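Local coordinates for protein LbaCas13a H328A (C2c2) (Lachnospiraceae bacterium NK4A179, PDB 5WLH) that binds a CRISPR guide RNA, here as its precursor, and, as an adenosine-preferring Cas13a enzyme, cleaves RNA, at residues S1305-I1310 against A1320-C1325; D1240-L1245 against F1270-T1275; P649-N654 against L714-A719. All coordinates share one frame; numbering follows the deposited sequence.

Contact 1: residues S1305-I1310 against A1320-C1325; sequences SGKKMI and AKEKEC. With nucleotides of chain B.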
# COMPACT_ATOMS: atom_id res chain seq x y z
N SER A 1305 -15.95 -19.69 -7.19
CA SER A 1305 -15.58 -19.82 -8.58
C SER A 1305 -16.49 -18.96 -9.45
O SER A 1305 -17.70 -18.89 -9.21
CB SER A 1305 -15.63 -21.28 -9.05
OG SER A 1305 -14.65 -22.05 -8.38
N GLY A 1306 -15.88 -18.32 -10.43
CA GLY A 1306 -16.57 -17.58 -11.46
C GLY A 1306 -16.06 -18.04 -12.82
O GLY A 1306 -15.60 -19.16 -12.98
N LYS A 1307 -16.14 -17.13 -13.78
CA LYS A 1307 -15.79 -17.42 -15.16
C LYS A 1307 -14.86 -16.35 -15.67
O LYS A 1307 -14.92 -15.19 -15.25
CB LYS A 1307 -17.04 -17.46 -16.07
CG LYS A 1307 -18.11 -18.46 -15.66
CD LYS A 1307 -17.61 -19.88 -15.85
CE LYS A 1307 -18.63 -20.91 -15.36
NZ LYS A 1307 -17.96 -22.22 -15.13
N LYS A 1308 -14.01 -16.73 -16.62
CA LYS A 1308 -13.18 -15.76 -17.32
C LYS A 1308 -12.98 -16.25 -18.74
O LYS A 1308 -13.01 -17.46 -19.01
CB LYS A 1308 -11.83 -15.58 -16.63
CG LYS A 1308 -10.98 -16.82 -16.61
CD LYS A 1308 -9.57 -16.51 -16.06
CE LYS A 1308 -8.79 -17.79 -15.81
NZ LYS A 1308 -7.36 -17.55 -15.43
N MET A 1309 -12.76 -15.31 -19.65
CA MET A 1309 -12.43 -15.65 -21.02
C MET A 1309 -10.92 -15.78 -21.19
O MET A 1309 -10.14 -15.10 -20.52
CB MET A 1309 -12.99 -14.61 -21.99
CG MET A 1309 -14.48 -14.45 -21.91
SD MET A 1309 -15.32 -16.02 -22.12
CE MET A 1309 -14.73 -16.48 -23.75
N ILE A 1310 -10.54 -16.68 -22.09
CA ILE A 1310 -9.17 -16.82 -22.57
C ILE A 1310 -9.19 -16.41 -24.03
O ILE A 1310 -9.86 -17.07 -24.84
CB ILE A 1310 -8.66 -18.26 -22.42
CG1 ILE A 1310 -8.90 -18.78 -21.00
CG2 ILE A 1310 -7.19 -18.35 -22.81
CD1 ILE A 1310 -8.12 -18.04 -19.94
N ALA A 1320 -12.13 -17.01 -28.46
CA ALA A 1320 -12.19 -16.87 -27.01
C ALA A 1320 -12.95 -18.05 -26.41
O ALA A 1320 -14.09 -18.33 -26.81
CB ALA A 1320 -12.84 -15.55 -26.63
N LYS A 1321 -12.33 -18.74 -25.46
CA LYS A 1321 -12.95 -19.82 -24.71
C LYS A 1321 -13.08 -19.40 -23.25
O LYS A 1321 -12.28 -18.61 -22.73
CB LYS A 1321 -12.13 -21.11 -24.81
CG LYS A 1321 -11.90 -21.61 -26.24
CD LYS A 1321 -12.97 -22.62 -26.67
CE LYS A 1321 -12.40 -23.65 -27.65
NZ LYS A 1321 -13.42 -24.21 -28.58
N GLU A 1322 -14.11 -19.93 -22.59
CA GLU A 1322 -14.42 -19.59 -21.21
C GLU A 1322 -13.90 -20.66 -20.25
O GLU A 1322 -13.87 -21.85 -20.58
CB GLU A 1322 -15.92 -19.42 -21.02
CG GLU A 1322 -16.32 -18.66 -19.77
CD GLU A 1322 -17.81 -18.69 -19.52
OE1 GLU A 1322 -18.38 -19.81 -19.46
OE2 GLU A 1322 -18.40 -17.60 -19.37
N LYS A 1323 -13.50 -20.23 -19.06
CA LYS A 1323 -13.02 -21.19 -18.07
C LYS A 1323 -13.27 -20.63 -16.68
O LYS A 1323 -13.72 -19.50 -16.52
CB LYS A 1323 -11.55 -21.55 -18.32
CG LYS A 1323 -10.55 -20.55 -17.77
CD LYS A 1323 -9.14 -21.14 -17.79
CE LYS A 1323 -8.87 -21.98 -16.56
NZ LYS A 1323 -7.49 -22.51 -16.55
N GLU A 1324 -13.00 -21.46 -15.67
CA GLU A 1324 -13.23 -21.04 -14.29
C GLU A 1324 -12.23 -19.96 -13.89
O GLU A 1324 -11.11 -19.88 -14.40
CB GLU A 1324 -13.14 -22.24 -13.35
CG GLU A 1324 -14.05 -23.38 -13.75
CD GLU A 1324 -14.89 -23.88 -12.60
OE1 GLU A 1324 -14.58 -24.97 -12.07
OE2 GLU A 1324 -15.85 -23.17 -12.22
N CYS A 1325 -12.65 -19.10 -12.96
CA CYS A 1325 -11.86 -17.96 -12.52
C CYS A 1325 -12.07 -17.80 -11.02
O CYS A 1325 -13.16 -18.10 -10.53
CB CYS A 1325 -12.30 -16.67 -13.24
SG CYS A 1325 -11.39 -15.14 -12.78
P A B 3 -3.75 -24.17 -14.25
OP1 A B 3 -3.14 -24.07 -12.90
OP2 A B 3 -4.07 -25.50 -14.84
O5' A B 3 -5.12 -23.37 -14.31
C5' A B 3 -5.87 -23.17 -13.15
C4' A B 3 -6.34 -21.75 -13.09
O4' A B 3 -7.68 -21.69 -13.65
C3' A B 3 -6.49 -21.24 -11.66
O3' A B 3 -5.30 -20.65 -11.18
C2' A B 3 -7.68 -20.30 -11.75
O2' A B 3 -7.28 -19.07 -12.33
C1' A B 3 -8.54 -21.04 -12.77
N9 A B 3 -9.38 -22.09 -12.16
C8 A B 3 -9.32 -23.45 -12.43
N7 A B 3 -10.20 -24.16 -11.76
C5 A B 3 -10.88 -23.20 -11.00
C6 A B 3 -11.95 -23.30 -10.09
N6 A B 3 -12.51 -24.46 -9.77
N1 A B 3 -12.41 -22.16 -9.52
C2 A B 3 -11.82 -21.00 -9.85
N3 A B 3 -10.82 -20.79 -10.70
C4 A B 3 -10.39 -21.93 -11.24
O HOH W 1 -5.94 -20.04 -16.39

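Contact 2: residues D1240-L1245 against F1270-T1275; sequences DNITEL and FDRFFT. With nucleotides of chain B.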
# COMPACT_ATOMS: atom_id res chain seq x y z
N ASP A 1240 -4.05 -10.88 -24.02
CA ASP A 1240 -5.02 -9.90 -24.48
C ASP A 1240 -6.11 -9.65 -23.44
O ASP A 1240 -6.67 -8.54 -23.38
CB ASP A 1240 -5.63 -10.34 -25.81
CG ASP A 1240 -4.60 -10.39 -26.95
OD1 ASP A 1240 -3.57 -9.69 -26.87
OD2 ASP A 1240 -4.83 -11.15 -27.91
N ASN A 1241 -6.45 -10.65 -22.64
CA ASN A 1241 -7.43 -10.43 -21.58
C ASN A 1241 -6.86 -9.52 -20.51
O ASN A 1241 -7.60 -8.72 -19.91
CB ASN A 1241 -7.85 -11.76 -20.98
CG ASN A 1241 -8.31 -12.73 -22.03
OD1 ASN A 1241 -7.55 -13.60 -22.46
ND2 ASN A 1241 -9.55 -12.55 -22.49
N ILE A 1242 -5.55 -9.61 -20.26
CA ILE A 1242 -4.93 -8.71 -19.31
C ILE A 1242 -4.99 -7.29 -19.82
O ILE A 1242 -5.38 -6.37 -19.10
CB ILE A 1242 -3.48 -9.14 -19.02
CG1 ILE A 1242 -3.45 -10.55 -18.43
CG2 ILE A 1242 -2.79 -8.15 -18.08
CD1 ILE A 1242 -4.36 -10.72 -17.24
N THR A 1243 -4.61 -7.08 -21.09
CA THR A 1243 -4.74 -5.77 -21.71
C THR A 1243 -6.17 -5.26 -21.63
O THR A 1243 -6.40 -4.09 -21.30
CB THR A 1243 -4.31 -5.84 -23.17
OG1 THR A 1243 -2.98 -6.35 -23.23
CG2 THR A 1243 -4.36 -4.46 -23.80
N GLU A 1244 -7.13 -6.14 -21.91
CA GLU A 1244 -8.53 -5.73 -21.84
C GLU A 1244 -8.91 -5.30 -20.43
O GLU A 1244 -9.60 -4.30 -20.25
CB GLU A 1244 -9.43 -6.88 -22.31
CG GLU A 1244 -10.91 -6.55 -22.20
CD GLU A 1244 -11.75 -7.39 -23.15
OE1 GLU A 1244 -11.77 -7.08 -24.36
OE2 GLU A 1244 -12.37 -8.37 -22.68
N LEU A 1245 -8.47 -6.06 -19.43
CA LEU A 1245 -8.79 -5.70 -18.04
C LEU A 1245 -8.14 -4.37 -17.67
O LEU A 1245 -8.79 -3.49 -17.09
CB LEU A 1245 -8.33 -6.82 -17.11
CG LEU A 1245 -8.35 -6.49 -15.61
CD1 LEU A 1245 -9.77 -6.21 -15.15
CD2 LEU A 1245 -7.73 -7.68 -14.83
N PHE A 1270 -7.04 -10.53 -8.74
CA PHE A 1270 -6.54 -11.63 -7.92
C PHE A 1270 -6.25 -12.87 -8.77
O PHE A 1270 -5.24 -13.55 -8.57
CB PHE A 1270 -7.56 -11.97 -6.83
CG PHE A 1270 -7.13 -13.08 -5.92
CD1 PHE A 1270 -6.01 -12.93 -5.10
CD2 PHE A 1270 -7.88 -14.25 -5.83
CE1 PHE A 1270 -5.60 -13.94 -4.25
CE2 PHE A 1270 -7.49 -15.27 -4.99
CZ PHE A 1270 -6.37 -15.12 -4.18
N ASP A 1271 -7.14 -13.17 -9.70
CA ASP A 1271 -7.01 -14.41 -10.45
C ASP A 1271 -5.81 -14.38 -11.39
O ASP A 1271 -5.06 -15.36 -11.48
CB ASP A 1271 -8.28 -14.69 -11.25
CG ASP A 1271 -8.16 -15.98 -12.04
OD1 ASP A 1271 -8.48 -17.06 -11.48
OD2 ASP A 1271 -7.72 -15.92 -13.20
N ARG A 1272 -5.60 -13.25 -12.09
CA ARG A 1272 -4.58 -13.30 -13.14
C ARG A 1272 -3.85 -12.00 -13.45
O ARG A 1272 -3.07 -11.99 -14.41
CB ARG A 1272 -5.20 -13.81 -14.46
CG ARG A 1272 -6.37 -12.98 -14.99
CD ARG A 1272 -6.80 -13.58 -16.34
NE ARG A 1272 -8.03 -13.03 -16.88
CZ ARG A 1272 -8.61 -13.50 -17.98
NH1 ARG A 1272 -8.05 -14.52 -18.62
NH2 ARG A 1272 -9.72 -12.95 -18.45
N PHE A 1273 -4.04 -10.90 -12.70
CA PHE A 1273 -3.27 -9.71 -13.05
C PHE A 1273 -1.86 -9.78 -12.48
O PHE A 1273 -0.92 -9.22 -13.07
CB PHE A 1273 -4.01 -8.47 -12.55
CG PHE A 1273 -3.60 -7.19 -13.22
CD1 PHE A 1273 -3.89 -6.96 -14.56
CD2 PHE A 1273 -2.93 -6.20 -12.49
CE1 PHE A 1273 -3.52 -5.78 -15.16
CE2 PHE A 1273 -2.57 -5.01 -13.10
CZ PHE A 1273 -2.87 -4.79 -14.43
N PHE A 1274 -1.67 -10.47 -11.36
CA PHE A 1274 -0.39 -10.55 -10.68
C PHE A 1274 0.18 -11.96 -10.73
O PHE A 1274 0.74 -12.47 -9.77
CB PHE A 1274 -0.54 -10.05 -9.24
CG PHE A 1274 -0.64 -8.57 -9.16
CD1 PHE A 1274 0.44 -7.78 -9.57
CD2 PHE A 1274 -1.79 -7.96 -8.71
CE1 PHE A 1274 0.36 -6.39 -9.51
CE2 PHE A 1274 -1.88 -6.56 -8.64
CZ PHE A 1274 -0.80 -5.78 -9.04
N THR A 1275 0.09 -12.58 -11.91
CA THR A 1275 0.77 -13.84 -12.12
C THR A 1275 2.27 -13.72 -11.93
O THR A 1275 2.94 -14.72 -11.65
CB THR A 1275 0.49 -14.34 -13.54
OG1 THR A 1275 0.84 -13.30 -14.47
CG2 THR A 1275 -0.99 -14.65 -13.69
P A B 4 -4.71 -21.07 -9.76
OP1 A B 4 -3.44 -20.32 -9.58
OP2 A B 4 -4.74 -22.55 -9.61
O5' A B 4 -5.78 -20.50 -8.73
C5' A B 4 -6.05 -19.11 -8.67
C4' A B 4 -7.24 -18.86 -7.79
O4' A B 4 -8.41 -19.49 -8.36
C3' A B 4 -7.15 -19.46 -6.40
O3' A B 4 -6.40 -18.65 -5.52
C2' A B 4 -8.61 -19.59 -6.01
O2' A B 4 -9.16 -18.33 -5.66
C1' A B 4 -9.23 -20.01 -7.34
N9 A B 4 -9.28 -21.47 -7.50
C8 A B 4 -8.46 -22.30 -8.23
N7 A B 4 -8.82 -23.57 -8.17
C5 A B 4 -9.95 -23.56 -7.37
C6 A B 4 -10.82 -24.57 -6.90
N6 A B 4 -10.70 -25.86 -7.20
N1 A B 4 -11.85 -24.19 -6.12
C2 A B 4 -12.00 -22.90 -5.80
N3 A B 4 -11.25 -21.86 -6.18
C4 A B 4 -10.24 -22.27 -6.95
P A B 3 -3.75 -24.17 -14.25
OP1 A B 3 -3.14 -24.07 -12.90
OP2 A B 3 -4.07 -25.50 -14.84
O5' A B 3 -5.12 -23.37 -14.31
C5' A B 3 -5.87 -23.17 -13.15
C4' A B 3 -6.34 -21.75 -13.09
O4' A B 3 -7.68 -21.69 -13.65
C3' A B 3 -6.49 -21.24 -11.66
O3' A B 3 -5.30 -20.65 -11.18
C2' A B 3 -7.68 -20.30 -11.75
O2' A B 3 -7.28 -19.07 -12.33
C1' A B 3 -8.54 -21.04 -12.77
N9 A B 3 -9.38 -22.09 -12.16
C8 A B 3 -9.32 -23.45 -12.43
N7 A B 3 -10.20 -24.16 -11.76
C5 A B 3 -10.88 -23.20 -11.00
C6 A B 3 -11.95 -23.30 -10.09
N6 A B 3 -12.51 -24.46 -9.77
N1 A B 3 -12.41 -22.16 -9.52
C2 A B 3 -11.82 -21.00 -9.85
N3 A B 3 -10.82 -20.79 -10.70
C4 A B 3 -10.39 -21.93 -11.24

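Contact 3: residues P649-N654 against L714-A719; sequences PMFYKN and LKFYNA. With nucleotides of chain B.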
# COMPACT_ATOMS: atom_id res chain seq x y z
N PRO A 649 -16.72 35.73 11.55
CA PRO A 649 -17.12 37.10 11.88
C PRO A 649 -18.45 37.20 12.61
O PRO A 649 -18.87 38.31 12.94
CB PRO A 649 -17.18 37.80 10.52
CG PRO A 649 -17.27 36.73 9.53
CD PRO A 649 -16.60 35.53 10.09
N MET A 650 -19.12 36.07 12.86
CA MET A 650 -20.28 36.07 13.73
C MET A 650 -19.88 36.11 15.20
O MET A 650 -20.71 36.45 16.05
CB MET A 650 -21.12 34.82 13.46
CG MET A 650 -22.42 34.71 14.24
SD MET A 650 -23.41 33.31 13.65
CE MET A 650 -23.54 33.73 11.92
N PHE A 651 -18.62 35.79 15.51
CA PHE A 651 -18.19 35.66 16.90
C PHE A 651 -16.94 36.46 17.24
O PHE A 651 -16.63 36.59 18.43
CB PHE A 651 -17.96 34.18 17.24
CG PHE A 651 -19.18 33.33 17.01
CD1 PHE A 651 -20.18 33.26 17.96
CD2 PHE A 651 -19.36 32.65 15.81
CE1 PHE A 651 -21.33 32.50 17.75
CE2 PHE A 651 -20.50 31.88 15.59
CZ PHE A 651 -21.48 31.81 16.57
N TYR A 652 -16.24 37.02 16.26
CA TYR A 652 -15.03 37.78 16.53
C TYR A 652 -15.02 39.04 15.67
O TYR A 652 -15.71 39.13 14.65
CB TYR A 652 -13.77 36.93 16.30
CG TYR A 652 -13.72 35.72 17.20
CD1 TYR A 652 -13.30 35.83 18.52
CD2 TYR A 652 -14.10 34.46 16.74
CE1 TYR A 652 -13.26 34.73 19.36
CE2 TYR A 652 -14.06 33.35 17.57
CZ TYR A 652 -13.64 33.49 18.88
OH TYR A 652 -13.60 32.39 19.69
N LYS A 653 -14.23 40.02 16.11
CA LYS A 653 -14.13 41.28 15.39
C LYS A 653 -13.36 41.10 14.08
O LYS A 653 -12.34 40.41 14.04
CB LYS A 653 -13.44 42.32 16.27
CG LYS A 653 -14.16 42.56 17.59
CD LYS A 653 -13.68 43.84 18.27
CE LYS A 653 -12.33 43.64 18.95
NZ LYS A 653 -11.87 44.88 19.65
N ASN A 654 -13.86 41.74 13.02
CA ASN A 654 -13.20 41.66 11.72
C ASN A 654 -11.71 41.99 11.83
O ASN A 654 -10.87 41.32 11.22
CB ASN A 654 -13.89 42.59 10.72
CG ASN A 654 -15.26 42.09 10.28
OD1 ASN A 654 -15.79 41.11 10.82
ND2 ASN A 654 -15.84 42.75 9.28
N LEU A 714 -23.78 25.81 17.89
CA LEU A 714 -23.19 24.91 16.92
C LEU A 714 -22.37 25.67 15.89
O LEU A 714 -21.26 25.25 15.53
CB LEU A 714 -24.28 24.09 16.24
CG LEU A 714 -23.79 23.12 15.19
CD1 LEU A 714 -22.78 22.14 15.80
CD2 LEU A 714 -24.98 22.38 14.60
N LYS A 715 -22.89 26.80 15.40
CA LYS A 715 -22.10 27.66 14.52
C LYS A 715 -20.78 28.05 15.18
O LYS A 715 -19.73 28.05 14.53
CB LYS A 715 -22.89 28.91 14.13
CG LYS A 715 -23.90 28.71 13.01
CD LYS A 715 -24.29 30.04 12.39
CE LYS A 715 -25.74 30.06 11.94
NZ LYS A 715 -26.13 28.79 11.27
N PHE A 716 -20.81 28.40 16.47
CA PHE A 716 -19.58 28.84 17.13
C PHE A 716 -18.55 27.72 17.20
O PHE A 716 -17.38 27.92 16.87
CB PHE A 716 -19.86 29.35 18.54
CG PHE A 716 -18.61 29.57 19.33
CD1 PHE A 716 -17.71 30.57 18.96
CD2 PHE A 716 -18.29 28.75 20.40
CE1 PHE A 716 -16.53 30.76 19.66
CE2 PHE A 716 -17.11 28.92 21.11
CZ PHE A 716 -16.23 29.94 20.75
N TYR A 717 -18.96 26.54 17.67
CA TYR A 717 -17.98 25.46 17.81
C TYR A 717 -17.45 25.01 16.45
O TYR A 717 -16.27 24.66 16.33
CB TYR A 717 -18.59 24.28 18.57
CG TYR A 717 -18.75 24.61 20.03
CD1 TYR A 717 -17.66 24.98 20.80
CD2 TYR A 717 -20.00 24.59 20.63
CE1 TYR A 717 -17.80 25.29 22.14
CE2 TYR A 717 -20.15 24.90 21.97
CZ TYR A 717 -19.05 25.25 22.71
OH TYR A 717 -19.20 25.56 24.05
N ASN A 718 -18.30 25.04 15.42
CA ASN A 718 -17.85 24.75 14.06
C ASN A 718 -16.88 25.82 13.57
O ASN A 718 -15.89 25.51 12.91
CB ASN A 718 -19.05 24.66 13.13
CG ASN A 718 -19.81 23.35 13.28
OD1 ASN A 718 -19.25 22.36 13.76
ND2 ASN A 718 -21.07 23.34 12.86
N ALA A 719 -17.17 27.09 13.89
CA ALA A 719 -16.27 28.17 13.51
C ALA A 719 -14.93 28.04 14.21
O ALA A 719 -13.86 28.17 13.59
CB ALA A 719 -16.91 29.52 13.82
P A B 38 -22.10 20.60 10.35
OP1 A B 38 -22.85 20.22 9.12
OP2 A B 38 -22.88 21.13 11.51
O5' A B 38 -21.28 19.37 10.93
C5' A B 38 -20.36 19.56 12.00
C4' A B 38 -20.45 18.46 13.02
O4' A B 38 -21.52 18.75 13.96
C3' A B 38 -20.75 17.07 12.46
O3' A B 38 -20.10 16.09 13.26
C2' A B 38 -22.25 16.93 12.68
O2' A B 38 -22.70 15.59 12.76
C1' A B 38 -22.42 17.66 14.00
N9 A B 38 -23.77 18.16 14.25
C8 A B 38 -24.53 19.02 13.50
N7 A B 38 -25.71 19.25 14.01
C5 A B 38 -25.72 18.50 15.18
C6 A B 38 -26.69 18.32 16.18
N6 A B 38 -27.89 18.91 16.16
N1 A B 38 -26.39 17.49 17.21
C2 A B 38 -25.20 16.90 17.23
N3 A B 38 -24.20 16.99 16.35
C4 A B 38 -24.54 17.82 15.34

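Contact 1: residues S1305-I1310 against A1320-C1325
Lys1308 and Lys1323 face each other across an antiparallel beta hairpin as a hydrogen-bonded pair. In both, CG sits between the backbone N and the carbonyl carbon (chi1 64° and 82°), and the two side chains leave the same face of the sheet side by side, pointing the same way. Lys1308 CB and CG pack on Cys1325 CB, and the chain then runs extended, bringing its CE 3.4 Å from Glu1324 O. In Lys1323 a bend at chi3 (-85°) turns CE towards the ribose O4' of A3 of chain B. Lys1323 NZ lies 3.0 Å from that O4', a weak hydrogen bond, with a second weak one to O5'; Lys1308 NZ bonds weakly to O2'. A single water accepts from both ammonium groups, and Lys1308 NZ also forms salt bridges with Glu1238 and Asp1271. An alanine in place of Lys1323 would probably leave the ribose side of A3 of chain B less firmly held, the water with one donor fewer and a gap beside Lys1308 CE and Ile1310 CD1.

Farther from the turn, on the two strands, Ser1305 OG donates to N1 of A3 of chain B at 2.5 Å, while Glu1324 CB packs against the same adenine. Elsewhere, Met1309 SD rests 3.6 Å from Glu1322 CB, and Lys1307 NZ makes a long salt bridge, 3.7 Å, to Glu1324 OE2. The hairpin therefore meets both parts of one nucleotide, with a serine hydroxyl at the base and, more weakly, the two lysine ammonium groups at the sugar; the nearby carboxylates would offset part of the lysine charge.

Contact 2: residues D1240-L1245 against F1270-T1275
Arg1272 reaches from segment 1270-1275 to helix 1239-1250, where its guanidinium lies against Asn1241. Asn1241 CB sits over one face of that group, offset toward the rim and 3.4 Å from Arg1272 NH2. The amide and guanidinium planes are only 15° apart, so the two flat groups are nearly parallel although the side chains run obliquely to each other. No hydrogen bond joins them: Asn1241 OD1 accepts from the backbone N of Gly1311, while the arginine forms salt bridges with Glu1268 and Glu1238. An extended chain from CG to NE carries the guanidinium across to Asn1241.

Ile1242 slides past this chain in the opposite direction. Its CD1 comes within 3.4 Å of Arg1272 O and 3.8 Å of Arg1272 CG, so the methyl packs on the aliphatic root of the arginine as well as on its backbone. The other branch serves Phe1273: Ile1242 CG2 is 3.8 Å from Phe1273 CE1, and Leu1245 CD2 is 3.9 Å from Phe1273 CD1, both approaching the ring obliquely. The Phe1273 ring also makes a cation-pi contact with Arg1129 of helix 1106-1145. Asp1271, next to Arg1272 in the chain, faces the ribose O2' of A3 of chain B.

The two segments thus meet through van der Waals packing, while the buried guanidinium finds its polar partners beyond them. Two carboxylates would be expected to stabilise its positive charge, and a hydrogen bond from Arg1272 NH1 to Met1309 O ties this packing to the neighbouring hairpin.

Contact 3: residues P649-N654 against L714-A719
Phe651, in the loop between helices 635-645 and 654-665, presses its ring on helix 709-732 in an edge-to-face (T-shaped) aromatic pair with Phe716. The ring centroids are 5.2 Å apart and the planes meet at 62°, with the edge of Phe716 directed at the face of Phe651.

On that same face Phe716 CB makes a CH-pi contact, 3.7 Å from the Phe651 centroid and 20° off the ring normal. Met650 CG covers the opposite face, so the ring is clasped between its own neighbour and the helix. Its tip is the bump of this interface: Phe651 CZ fits against the helix surface formed by Phe716 N and Phe716 CB, both at 3.5 Å. Lys715 CB lies beside the tip and, more distantly, Ala719 CB beside Phe651 CD2. Next to the ring, Met650 SD rests on the aliphatic part of Lys715, 3.6 Å from Lys715 CD, while the ammonium of that lysine forms a salt bridge with Glu711.

Tyr652 crosses Phe716 at about a right angle. Its hydroxyl is hydrogen-bonded to Val865 O, and Tyr652 OH lies in the plane of the Phe716 ring, at its edge, 3.4 Å from Phe716 CE1.

Contact 3 comes first along the chain, then contact 2, then contact 1, each closing before the next opens. Contacts 1 and 2 are neighbours, their centres 12 Å apart: the hairpin of strands 1297-1310 and 1321-1330, at one edge of a four-stranded antiparallel sheet, lies against helix 1262-1273. Beside the polar links between them, Cys1325 SG packs 3.4 Å from Asp1271 CG. Both contacts reach A3 of chain B. Contact 3 is remote, its centre about 61 Å from that of contact 1 and 54 Å from that of contact 2, and its helix meets A38 of chain B through Asn718. The protein therefore grips its RNA at widely separated places.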